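Local structure of Lmo2125 protein (Listeria monocytogenes serovar 1/2a, 5TU0) at residues L157-W160 and Y164-Y167; E197-A202 and E356-D361; P259-N262 and E266-P269. The protein binds maltose and, as a lipoprotein of the solute-binding protein 1 family, probably delivers the sugar to a membrane transporter. The protein carries 2 engineered substitutions. All coordinates share one frame; numbering follows the deposited sequence.

The three contacts lie on the same side of the chain's centre and are buried, yet their chemistry differs. Interactions 1 and 2 are almost wholly nonpolar: in the first, a loop packs on helix 163-172, whose Y164 lines the sugar pocket; in the second, helices 193-208 and 348-363 meet further from the centre. Interaction 3 ties together two parts of one loop and, with partly exposed T260 and E266, adds a polar bond beside an apolar pair. W160 and S166 of interaction 1 pack against A202 and K359 of interaction 2, while the Y267 hydroxyl of interaction 3 reaches helix 163-172, so the contacts at 197-202/356-361 and 259-262/266-269 both adjoin interaction 1.

Interaction 1: L157-W160 and Y164-Y167; sequences LAKW and YFSY. With GLC (alpha-D-glucopyranose), chain B.
The maltose site of this periplasmic-binding-protein fold is lined in part by helix 163-172, and here the preceding loop folds back on the helix, K159 and W160 meeting F165 and S166. An inverse gamma turn centred on K159 kinks the loop there, its W160 N to A158 O bond being weak. The turn presents the K159 backbone oxygen to F165, with O lying 3.3 Å from the F165 CB. The same lysine lays its CB over one face of the F165 ring, 4.2 Å from the centroid and 14° off the normal, a CH-pi contact. CG stands opposite the backbone N (chi1 -165°) and the chain beyond it is extended, which carries CD to 4.1 Å from F165 CE1 and the amino group onward to a salt bridge with D162. Lysine suits this place because its methylenes serve the aromatic ring while its charge is paired further out. W160 meets both the helix backbone and S166: F165 C comes to the edge of the indole, near its plane, and W160 O and CD1 lie 3.5 and 3.8 Å from S166 CB. A small serine allows this close approach. On one face of the indole sits A158 CB, 3.6 Å above the plane and displaced toward the rim. The buried NE1 of W160 is satisfied by the hydroxyl of Y267, which also bonds to F165 O, linking loop and helix through one tyrosine. Y164, one residue before F165, takes no part in this packing and serves the ligand: its ring offers one face to a glucose unit, whose O5 lies 3.9 Å above the ring plane, toward the rim, with Y164 CD1 3.9 Å from C4 of the sugar.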
loop_
_atom_site.group_PDB
_atom_site.type_symbol
_atom_site.label_atom_id
_atom_site.label_comp_id
_atom_site.label_asym_id
_atom_site.label_seq_id
_atom_site.Cartn_x
_atom_site.Cartn_y
_atom_site.Cartn_z
ATOM N N LEU A 157 1.888 9.229 -16.868
ATOM C CA LEU A 157 3.153 8.699 -16.356
ATOM C C LEU A 157 2.889 7.748 -15.216
ATOM O O LEU A 157 1.976 7.975 -14.427
ATOM C CB LEU A 157 4.055 9.815 -15.829
ATOM C CG LEU A 157 4.482 10.920 -16.800
ATOM C CD1 LEU A 157 5.164 12.050 -16.040
ATOM C CD2 LEU A 157 5.379 10.365 -17.896
ATOM N N ALA A 158 3.694 6.696 -15.135
ATOM C CA ALA A 158 3.649 5.739 -13.999
ATOM C C ALA A 158 5.069 5.238 -13.739
ATOM O O ALA A 158 5.806 4.936 -14.679
ATOM C CB ALA A 158 2.714 4.586 -14.292
ATOM N N LYS A 159 5.448 5.147 -12.464
ATOM C CA LYS A 159 6.797 4.719 -12.089
ATOM C C LYS A 159 6.946 3.198 -12.233
ATOM O O LYS A 159 7.208 2.467 -11.246
ATOM C CB LYS A 159 7.093 5.169 -10.656
ATOM C CG LYS A 159 8.559 5.107 -10.264
ATOM C CD LYS A 159 8.744 5.205 -8.755
ATOM C CE LYS A 159 10.205 5.050 -8.370
ATOM N NZ LYS A 159 10.373 4.876 -6.900
ATOM N N TRP A 160 6.826 2.716 -13.461
ATOM C CA TRP A 160 6.856 1.287 -13.680
ATOM C C TRP A 160 8.201 0.564 -13.486
ATOM O O TRP A 160 8.221 -0.666 -13.495
ATOM C CB TRP A 160 6.167 0.886 -14.992
ATOM C CG TRP A 160 4.646 0.993 -14.953
ATOM C CD1 TRP A 160 3.827 0.916 -13.850
ATOM C CD2 TRP A 160 3.772 1.028 -16.085
ATOM N NE1 TRP A 160 2.510 0.973 -14.227
ATOM C CE2 TRP A 160 2.448 1.037 -15.595
ATOM C CE3 TRP A 160 3.983 1.084 -17.464
ATOM C CZ2 TRP A 160 1.339 1.107 -16.443
ATOM C CZ3 TRP A 160 2.889 1.163 -18.300
ATOM C CH2 TRP A 160 1.582 1.169 -17.789
ATOM N N TYR A 164 6.707 -2.037 -6.914
ATOM C CA TYR A 164 5.527 -1.698 -6.114
ATOM C C TYR A 164 4.413 -1.081 -6.982
ATOM O O TYR A 164 3.222 -1.325 -6.760
ATOM C CB TYR A 164 5.893 -0.778 -4.944
ATOM C CG TYR A 164 4.707 -0.470 -4.079
ATOM C CD1 TYR A 164 4.293 -1.354 -3.090
ATOM C CD2 TYR A 164 3.970 0.684 -4.280
ATOM C CE1 TYR A 164 3.181 -1.074 -2.309
ATOM C CE2 TYR A 164 2.868 0.969 -3.514
ATOM C CZ TYR A 164 2.481 0.091 -2.532
ATOM O OH TYR A 164 1.375 0.399 -1.787
ATOM N N PHE A 165 4.811 -0.265 -7.952
ATOM C CA PHE A 165 3.888 0.360 -8.888
ATOM C C PHE A 165 3.452 -0.546 -10.034
ATOM O O PHE A 165 2.259 -0.627 -10.350
ATOM C CB PHE A 165 4.514 1.651 -9.448
ATOM C CG PHE A 165 4.540 2.770 -8.459
ATOM C CD1 PHE A 165 5.499 2.813 -7.468
ATOM C CD2 PHE A 165 3.604 3.791 -8.525
ATOM C CE1 PHE A 165 5.521 3.842 -6.536
ATOM C CE2 PHE A 165 3.617 4.828 -7.599
ATOM C CZ PHE A 165 4.574 4.857 -6.606
ATOM N N SER A 166 4.406 -1.246 -10.646
ATOM C CA SER A 166 4.082 -2.091 -11.779
ATOM C C SER A 166 3.417 -3.418 -11.456
ATOM O O SER A 166 2.829 -4.026 -12.358
ATOM C CB SER A 166 5.328 -2.358 -12.631
ATOM O OG SER A 166 6.271 -3.110 -11.898
ATOM N N TYR A 167 3.494 -3.875 -10.204
ATOM C CA TYR A 167 2.897 -5.169 -9.860
ATOM C C TYR A 167 1.449 -5.308 -10.298
ATOM O O TYR A 167 1.077 -6.321 -10.888
ATOM C CB TYR A 167 3.004 -5.493 -8.369
ATOM C CG TYR A 167 2.263 -6.769 -8.060
ATOM C CD1 TYR A 167 2.716 -7.987 -8.561
ATOM C CD2 TYR A 167 1.089 -6.762 -7.327
ATOM C CE1 TYR A 167 2.040 -9.155 -8.316
ATOM C CE2 TYR A 167 0.404 -7.941 -7.073
ATOM C CZ TYR A 167 0.890 -9.127 -7.567
ATOM O OH TYR A 167 0.232 -10.299 -7.340
HETATM C C1 GLC B . 4.460 2.744 0.288
HETATM C C2 GLC B . 4.042 1.417 0.926
HETATM C C3 GLC B . 5.245 0.516 1.183
HETATM C C4 GLC B . 6.051 0.351 -0.103
HETATM C C5 GLC B . 6.461 1.723 -0.636
HETATM C C6 GLC B . 7.272 1.596 -1.925
HETATM O O2 GLC B . 3.352 1.659 2.157
HETATM O O3 GLC B . 4.800 -0.757 1.665
HETATM O O4 GLC B . 7.206 -0.466 0.125
HETATM O O5 GLC B . 5.287 2.516 -0.866
HETATM O O6 GLC B . 7.352 2.859 -2.599
#

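Interaction 2: E197-A202 and E356-D361. Engineered in segment 356-361: K359 (natural residue Met).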
loop_
_atom_site.group_PDB
_atom_site.type_symbol
_atom_site.label_atom_id
_atom_site.label_comp_id
_atom_site.label_asym_id
_atom_site.label_seq_id
_atom_site.Cartn_x
_atom_site.Cartn_y
_atom_site.Cartn_z
ATOM N N GLU A 197 2.830 -10.696 -20.452
ATOM C CA GLU A 197 1.965 -9.765 -21.198
ATOM C C GLU A 197 2.026 -8.369 -20.569
ATOM O O GLU A 197 2.077 -7.357 -21.277
ATOM C CB GLU A 197 0.511 -10.217 -21.230
ATOM C CG GLU A 197 0.120 -11.189 -22.321
ATOM C CD GLU A 197 -1.351 -11.579 -22.180
ATOM O OE1 GLU A 197 -1.670 -12.471 -21.350
ATOM O OE2 GLU A 197 -2.186 -10.977 -22.891
ATOM N N GLY A 198 2.018 -8.327 -19.244
ATOM C CA GLY A 198 2.090 -7.056 -18.513
ATOM C C GLY A 198 3.423 -6.348 -18.738
ATOM O O GLY A 198 3.458 -5.123 -18.975
ATOM N N ILE A 199 4.516 -7.125 -18.679
ATOM C CA ILE A 199 5.838 -6.588 -18.889
ATOM C C ILE A 199 5.923 -6.027 -20.314
ATOM O O ILE A 199 6.452 -4.932 -20.512
ATOM C CB ILE A 199 6.944 -7.637 -18.644
ATOM C CG1 ILE A 199 6.910 -8.123 -17.184
ATOM C CG2 ILE A 199 8.302 -7.020 -18.938
ATOM C CD1 ILE A 199 7.791 -9.323 -16.937
ATOM N N THR A 200 5.369 -6.772 -21.279
ATOM C CA THR A 200 5.366 -6.363 -22.691
ATOM C C THR A 200 4.612 -5.043 -22.877
ATOM O O THR A 200 5.086 -4.161 -23.585
ATOM C CB THR A 200 4.767 -7.472 -23.595
ATOM O OG1 THR A 200 5.510 -8.681 -23.410
ATOM C CG2 THR A 200 4.818 -7.091 -25.079
ATOM N N TYR A 201 3.448 -4.919 -22.243
ATOM C CA TYR A 201 2.665 -3.689 -22.301
ATOM C C TYR A 201 3.444 -2.500 -21.710
ATOM O O TYR A 201 3.504 -1.405 -22.312
ATOM C CB TYR A 201 1.315 -3.848 -21.601
ATOM C CG TYR A 201 0.460 -2.646 -21.779
ATOM C CD1 TYR A 201 -0.159 -2.384 -23.015
ATOM C CD2 TYR A 201 0.284 -1.723 -20.741
ATOM C CE1 TYR A 201 -0.930 -1.259 -23.192
ATOM C CE2 TYR A 201 -0.497 -0.586 -20.922
ATOM C CZ TYR A 201 -1.102 -0.364 -22.138
ATOM O OH TYR A 201 -1.868 0.778 -22.321
ATOM N N ALA A 202 4.061 -2.714 -20.561
ATOM C CA ALA A 202 4.874 -1.659 -19.928
ATOM C C ALA A 202 6.021 -1.200 -20.832
ATOM O O ALA A 202 6.297 -0.005 -20.945
ATOM C CB ALA A 202 5.422 -2.125 -18.580
ATOM N N GLU A 356 13.368 -5.814 -9.604
ATOM C CA GLU A 356 13.999 -4.612 -10.216
ATOM C C GLU A 356 14.502 -4.956 -11.619
ATOM O O GLU A 356 14.171 -4.267 -12.603
ATOM C CB GLU A 356 15.218 -4.085 -9.425
ATOM C CG GLU A 356 14.985 -3.501 -8.045
ATOM C CD GLU A 356 16.294 -3.032 -7.370
ATOM O OE1 GLU A 356 17.252 -2.615 -8.073
ATOM O OE2 GLU A 356 16.371 -3.081 -6.126
ATOM N N ASN A 357 15.308 -6.015 -11.711
ATOM C CA ASN A 357 15.844 -6.459 -12.993
ATOM C C ASN A 357 14.756 -6.866 -13.966
ATOM O O ASN A 357 14.849 -6.598 -15.164
ATOM C CB ASN A 357 16.761 -7.670 -12.826
ATOM C CG ASN A 357 17.946 -7.391 -11.939
ATOM O OD1 ASN A 357 17.914 -6.500 -11.103
ATOM N ND2 ASN A 357 18.998 -8.156 -12.123
ATOM N N LEU A 358 13.752 -7.556 -13.438
ATOM C CA LEU A 358 12.641 -8.034 -14.232
ATOM C C LEU A 358 12.027 -6.902 -15.061
ATOM O O LEU A 358 11.850 -7.043 -16.276
ATOM C CB LEU A 358 11.593 -8.685 -13.325
ATOM C CG LEU A 358 10.299 -9.220 -13.948
ATOM C CD1 LEU A 358 9.758 -10.385 -13.128
ATOM C CD2 LEU A 358 9.241 -8.127 -14.116
ATOM N N LYS A 359 11.717 -5.791 -14.410
ATOM C CA LYS A 359 11.135 -4.651 -15.112
ATOM C C LYS A 359 12.208 -3.851 -15.876
ATOM O O LYS A 359 11.998 -3.502 -17.033
ATOM C CB LYS A 359 10.387 -3.718 -14.153
ATOM C CG LYS A 359 9.107 -4.287 -13.487
ATOM C CD LYS A 359 7.984 -4.745 -14.449
ATOM C CE LYS A 359 7.483 -3.651 -15.407
ATOM N NZ LYS A 359 8.393 -3.359 -16.577
ATOM N N PHE A 360 13.364 -3.597 -15.265
ATOM C CA PHE A 360 14.362 -2.760 -15.906
ATOM C C PHE A 360 14.968 -3.326 -17.181
ATOM O O PHE A 360 15.118 -2.587 -18.178
ATOM C CB PHE A 360 15.503 -2.359 -14.977
ATOM C CG PHE A 360 16.503 -1.448 -15.657
ATOM C CD1 PHE A 360 16.251 -0.085 -15.760
ATOM C CD2 PHE A 360 17.656 -1.957 -16.239
ATOM C CE1 PHE A 360 17.136 0.765 -16.432
ATOM C CE2 PHE A 360 18.537 -1.119 -16.920
ATOM C CZ PHE A 360 18.283 0.244 -16.995
ATOM N N ASP A 361 15.348 -4.600 -17.152
ATOM C CA ASP A 361 16.004 -5.206 -18.320
ATOM C C ASP A 361 15.117 -5.110 -19.579
ATOM O O ASP A 361 15.625 -4.896 -20.672
ATOM C CB ASP A 361 16.446 -6.637 -18.038
ATOM C CG ASP A 361 17.557 -6.730 -16.958
ATOM O OD1 ASP A 361 18.124 -5.695 -16.540
ATOM O OD2 ASP A 361 17.861 -7.865 -16.533
#
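I199 sends its CD1 methyl against the isobutyl group of L358, and the two side chains cross at about a right angle. Its CD1 lies only 3.4 Å from L358 CD2, tighter than a usual carbon-carbon contact, and 3.9 Å from the branching carbon L358 CG. In L358, CG lies opposite the backbone N (chi1 178°), which brings the CD2 branch toward I199 although its CB leaves the helix at the side. Branched aliphatic residues suit this spot, between helices 193-208 and 348-363, whose local axes approach to 10.3 Å at an angle of 46°. Helix 369-387 closes round the pair, A373 touching I199 and A376 touching L358. A short residue follows one turn along from I199: the A202 methyl meets K359, whose NZ is 3.8 Å and CE 4.1 Å from A202 CB. K359 is an engineered substitution, the natural residue being methionine. Its chain is bent at each torsion past chi1 rather than extended, which turns the amino end back toward A202, with S166 OG beside K359 CG and W160 O beside its CE. The contact is apolar at I199 and L358, whereas at A202 a methyl faces the polar end of the engineered lysine. The amino group of K359 is buried and has no partner anywhere in the model, which would probably disfavour its protonated, charged form and lower its pKa.

Interaction 3: P259-N262 and E266-P269; sequences PTLN and EYSP
Between strands 253-256 and 272-278 the chain turns back on itself, bringing two segments without regular secondary structure, both largely extended, close together at T260 and E266, whose CA atoms are 4.9 Å apart. From there residues 260-262 and 266-269 diverge, so side chains rather than a run of backbone bonds hold them together. T260 and E266 supply the polar part. The threonine OG1 donates to E266 OE2 at 2.8 Å, reaching that oxygen on its syn side and 17° out of the carboxylate plane. E266 CB starts off pointing away from residues 259-262, but the bend at chi2 (-57°) swings the carboxylate back to the hydroxyl. The threonine also adds a methyl, its CG2 3.7 Å from the same E266 OE2. The other carboxylate oxygen, OE1, forms a salt bridge with K257, which also makes a weak hydrogen bond to T260 OG1; glutamate thus has the length and the two oxygens to serve both partners. The apolar part lies on the buried side. L261 crosses Y267 obliquely, its CD2 3.9 Å from Y267 CD2, while the other methyl, CD1, reaches 4.1 Å from the tyrosine CA. L169 of helix 163-172 touches both side chains, and Y267 continues past the leucine toward that helix. Polar and apolar grips are thus divided: the hydroxyl-carboxylate bond joins the partly exposed residues, where K257 probably offsets the carboxylate's charge and helps to hold it beside the T260 hydroxyl, whereas leucine and tyrosine pack with L169 on the buried side.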
loop_
_atom_site.group_PDB
_atom_site.type_symbol
_atom_site.label_atom_id
_atom_site.label_comp_id
_atom_site.label_asym_id
_atom_site.label_seq_id
_atom_site.Cartn_x
_atom_site.Cartn_y
_atom_site.Cartn_z
ATOM N N PRO A 259 -7.389 3.386 -14.401
ATOM C CA PRO A 259 -8.150 2.968 -15.566
ATOM C C PRO A 259 -8.066 1.467 -15.880
ATOM O O PRO A 259 -7.074 0.811 -15.571
ATOM C CB PRO A 259 -7.545 3.812 -16.705
ATOM C CG PRO A 259 -6.961 4.994 -16.018
ATOM C CD PRO A 259 -6.459 4.485 -14.712
ATOM N N THR A 260 -9.123 0.958 -16.503
ATOM C CA THR A 260 -9.234 -0.454 -16.896
ATOM C C THR A 260 -8.192 -0.836 -17.955
ATOM O O THR A 260 -7.970 -0.097 -18.901
ATOM C CB THR A 260 -10.666 -0.715 -17.416
ATOM O OG1 THR A 260 -11.606 -0.388 -16.371
ATOM C CG2 THR A 260 -10.855 -2.180 -17.872
ATOM N N LEU A 261 -7.546 -1.981 -17.778
ATOM C CA LEU A 261 -6.528 -2.463 -18.709
ATOM C C LEU A 261 -7.130 -2.896 -20.048
ATOM O O LEU A 261 -8.344 -3.102 -20.153
ATOM C CB LEU A 261 -5.747 -3.625 -18.079
ATOM C CG LEU A 261 -4.931 -3.303 -16.814
ATOM C CD1 LEU A 261 -4.457 -4.561 -16.092
ATOM C CD2 LEU A 261 -3.747 -2.397 -17.160
ATOM N N ASN A 262 -6.273 -3.036 -21.066
ATOM C CA ASN A 262 -6.680 -3.446 -22.406
ATOM C C ASN A 262 -7.350 -4.806 -22.525
ATOM O O ASN A 262 -8.020 -5.069 -23.526
ATOM C CB ASN A 262 -5.485 -3.375 -23.389
ATOM C CG ASN A 262 -5.032 -1.929 -23.655
ATOM O OD1 ASN A 262 -5.562 -0.957 -23.069
ATOM N ND2 ASN A 262 -4.046 -1.792 -24.520
ATOM N N GLU A 266 -9.296 -5.099 -14.296
ATOM C CA GLU A 266 -8.829 -4.007 -13.476
ATOM C C GLU A 266 -7.375 -4.169 -13.091
ATOM O O GLU A 266 -6.872 -5.281 -12.917
ATOM C CB GLU A 266 -9.679 -3.879 -12.208
ATOM C CG GLU A 266 -11.137 -3.570 -12.481
ATOM C CD GLU A 266 -11.302 -2.293 -13.296
ATOM O OE1 GLU A 266 -10.799 -1.246 -12.868
ATOM O OE2 GLU A 266 -11.924 -2.337 -14.363
ATOM N N TYR A 267 -6.693 -3.032 -12.983
ATOM C CA TYR A 267 -5.333 -2.976 -12.466
ATOM C C TYR A 267 -5.481 -3.539 -11.039
ATOM O O TYR A 267 -6.417 -3.159 -10.326
ATOM C CB TYR A 267 -4.874 -1.529 -12.445
ATOM C CG TYR A 267 -3.394 -1.295 -12.445
ATOM C CD1 TYR A 267 -2.656 -1.299 -11.256
ATOM C CD2 TYR A 267 -2.728 -1.001 -13.625
ATOM C CE1 TYR A 267 -1.294 -1.041 -11.266
ATOM C CE2 TYR A 267 -1.374 -0.731 -13.632
ATOM C CZ TYR A 267 -0.665 -0.748 -12.459
ATOM O OH TYR A 267 0.694 -0.496 -12.495
ATOM N N SER A 268 -4.556 -4.407 -10.641
ATOM C CA SER A 268 -4.650 -5.111 -9.358
ATOM C C SER A 268 -3.456 -4.840 -8.454
ATOM O O SER A 268 -2.623 -5.718 -8.230
ATOM C CB SER A 268 -4.801 -6.598 -9.636
ATOM O OG SER A 268 -5.927 -6.829 -10.460
ATOM N N PRO A 269 -3.381 -3.617 -7.902
ATOM C CA PRO A 269 -2.235 -3.232 -7.094
ATOM C C PRO A 269 -2.209 -3.904 -5.727
ATOM O O PRO A 269 -3.159 -4.586 -5.391
ATOM C CB PRO A 269 -2.436 -1.736 -6.927
ATOM C CG PRO A 269 -3.917 -1.581 -6.885
ATOM C CD PRO A 269 -4.437 -2.590 -7.865
#